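Local coordinates for protein probable transcriptional regulator (Pseudomonas aeruginosa, PDB 2FBI) that probably binds DNA through a winged helix-turn-helix domain and regulates transcription, as a member of the MarR family, at residues Gln48-Ser53 with Arg91-Leu96. Residues are numbered along the deposited sequence; the frame is centred on the assembly and turned at random. Where two conformers were deposited one is given.
Sequences QGEMES and RVYVNL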
loop_
_atom_site.group_PDB
_atom_site.type_symbol
_atom_site.label_atom_id
_atom_site.label_comp_id
_atom_site.label_asym_id
_atom_site.label_seq_id
_atom_site.Cartn_x
_atom_site.Cartn_y
_atom_site.Cartn_z
ATOM N N GLN A 48 16.610 10.320 -5.598
ATOM C CA GLN A 48 16.674 11.502 -4.739
ATOM C C GLN A 48 18.046 11.725 -4.137
ATOM O O GLN A 48 18.293 12.805 -3.575
ATOM C CB GLN A 48 15.541 11.495 -3.664
ATOM C CG GLN A 48 14.182 11.647 -4.330
ATOM C CD GLN A 48 13.075 11.975 -3.376
ATOM O OE1 GLN A 48 13.185 12.916 -2.588
ATOM N NE2 GLN A 48 11.982 11.180 -3.421
ATOM N N GLY A 49 18.943 10.726 -4.238
ATOM C CA GLY A 49 20.286 10.825 -3.604
ATOM C C GLY A 49 20.297 10.548 -2.098
ATOM O O GLY A 49 19.318 10.008 -1.590
ATOM N N GLU A 50 21.346 10.971 -1.386
ATOM C CA GLU A 50 21.455 10.730 0.068
ATOM C C GLU A 50 20.225 11.328 0.826
ATOM O O GLU A 50 19.685 12.333 0.429
ATOM C CB GLU A 50 22.754 11.277 0.636
ATOM C CG GLU A 50 22.798 12.773 0.563
ATOM C CD GLU A 50 24.204 13.330 0.567
ATOM O OE1 GLU A 50 25.198 12.600 0.284
ATOM O OE2 GLU A 50 24.305 14.516 0.888
ATOM N N MET A 51 19.759 10.654 1.877
ATOM C CA MET A 51 18.475 11.062 2.478
ATOM C C MET A 51 18.547 10.772 3.964
ATOM O O MET A 51 19.059 9.752 4.392
ATOM C CB MET A 51 17.304 10.318 1.770
ATOM C CG MET A 51 15.907 10.581 2.327
ATOM S SD MET A 51 14.519 10.488 1.185
ATOM C CE MET A 51 15.118 11.380 -0.259
ATOM N N GLU A 52 18.014 11.690 4.763
ATOM C CA GLU A 52 17.877 11.444 6.199
ATOM C C GLU A 52 16.878 10.278 6.415
ATOM O O GLU A 52 15.879 10.132 5.693
ATOM C CB GLU A 52 17.505 12.792 6.885
ATOM C CG GLU A 52 17.361 12.747 8.390
ATOM C CD GLU A 52 16.051 12.098 8.830
ATOM O OE1 GLU A 52 15.037 12.324 8.155
ATOM O OE2 GLU A 52 16.035 11.400 9.865
ATOM N N SER A 53 17.161 9.433 7.399
ATOM C CA SER A 53 16.526 8.135 7.503
ATOM C C SER A 53 15.041 8.133 7.831
ATOM O O SER A 53 14.345 7.241 7.356
ATOM C CB SER A 53 17.283 7.236 8.460
ATOM O OG SER A 53 17.184 7.774 9.762
ATOM N N ARG A 91 21.193 12.946 13.569
ATOM C CA ARG A 91 20.640 12.625 12.265
ATOM C C ARG A 91 21.475 11.545 11.595
ATOM O O ARG A 91 22.722 11.512 11.691
ATOM C CB ARG A 91 20.596 13.857 11.375
ATOM C CG ARG A 91 19.227 14.491 11.299
ATOM C CD ARG A 91 18.965 15.391 12.470
ATOM N NE ARG A 91 17.535 15.582 12.693
ATOM C CZ ARG A 91 16.924 15.431 13.864
ATOM N NH1 ARG A 91 15.623 15.642 13.929
ATOM N NH2 ARG A 91 17.609 15.089 14.961
ATOM N N VAL A 92 20.783 10.648 10.920
ATOM C CA VAL A 92 21.451 9.618 10.184
ATOM C C VAL A 92 20.976 9.685 8.735
ATOM O O VAL A 92 19.782 9.539 8.445
ATOM C CB VAL A 92 21.179 8.251 10.783
ATOM C CG1 VAL A 92 21.798 7.158 9.894
ATOM C CG2 VAL A 92 21.665 8.202 12.241
ATOM N N TYR A 93 21.944 9.947 7.861
ATOM C CA TYR A 93 21.783 9.893 6.405
ATOM C C TYR A 93 22.121 8.567 5.757
ATOM O O TYR A 93 23.006 7.807 6.178
ATOM C CB TYR A 93 22.608 10.994 5.735
ATOM C CG TYR A 93 21.924 12.298 5.893
ATOM C CD1 TYR A 93 21.788 12.883 7.167
ATOM C CD2 TYR A 93 21.376 12.936 4.802
ATOM C CE1 TYR A 93 21.133 14.086 7.315
ATOM C CE2 TYR A 93 20.746 14.148 4.944
ATOM C CZ TYR A 93 20.623 14.704 6.192
ATOM O OH TYR A 93 19.944 15.882 6.316
ATOM N N VAL A 94 21.401 8.302 4.692
ATOM C CA VAL A 94 21.557 7.047 4.002
ATOM C C VAL A 94 21.845 7.334 2.506
ATOM O O VAL A 94 21.252 8.217 1.902
ATOM C CB VAL A 94 20.299 6.118 4.140
ATOM C CG1 VAL A 94 20.615 4.767 3.640
ATOM C CG2 VAL A 94 19.784 6.000 5.608
ATOM N N ASN A 95 22.737 6.544 1.924
ATOM C CA ASN A 95 22.912 6.577 0.458
ATOM C C ASN A 95 23.253 5.217 -0.176
ATOM O O ASN A 95 23.688 4.266 0.494
ATOM C CB ASN A 95 23.898 7.697 0.045
ATOM C CG ASN A 95 25.307 7.425 0.493
ATOM O OD1 ASN A 95 25.723 7.847 1.566
ATOM N ND2 ASN A 95 26.076 6.724 -0.351
ATOM N N LEU A 96 22.998 5.099 -1.466
ATOM C CA LEU A 96 23.420 3.857 -2.159
ATOM C C LEU A 96 24.939 3.789 -2.226
ATOM O O LEU A 96 25.613 4.809 -2.351
ATOM C CB LEU A 96 22.817 3.791 -3.553
ATOM C CG LEU A 96 21.320 3.567 -3.581
ATOM C CD1 LEU A 96 20.850 3.925 -4.989
ATOM C CD2 LEU A 96 20.973 2.120 -3.171
HETATM O O HOH W 1 17.858 10.247 11.068
#
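Met51 and Val94 form an antiparallel hydrogen-bonded pair: Met51 N donates to Val94 O at 2.9 Å, and Val94 N returns a bond to Met51 O at 2.8 Å. A third backbone bond, Ser53 N to Val92 O (2.8 Å), meets the carbonyl almost head-on, with a C=O...N angle of 171°, and ties the first turn of helix 53-59 to the same strand. The Val94 carbonyl also takes a CA-H...O contact from Glu50 CA at 3.1 Å.

Water mediates the next link. It accepts from Val92 N at 3.0 Å and hydrogen-bonds Ser53 OG at 2.9 Å; its approach to Glu52 OE2 is too short to be sure of in detail. Glu52 has a second role as N-cap: OE2 accepts the backbone N-H of Tyr54 and OE1 that of Gln55.

Apolar contacts divide between the two faces of the sheet. On one, Glu52 CB lies over the Tyr93 ring in a CH-pi contact, 3.9 Å from the centroid and 19° off the normal, while Tyr93 also meets Trp83 of strand 80-85. On the other face, Val94 CG2 packs against Ser53 CB at 4.0 Å, and Met51 and Val94 both reach Leu45 and Leu56 of the flanking helices.

Strand 51-52 thus forms one edge of the three-stranded sheet of a winged helix-turn-helix; it pairs along strand 91-96 of the wing hairpin, tying it to helix 53-59 and the segment after helix 36-48. Since the Glu52 carboxylate receives two N-H groups at the start of helix 53-59, its negative charge is probably stabilised there.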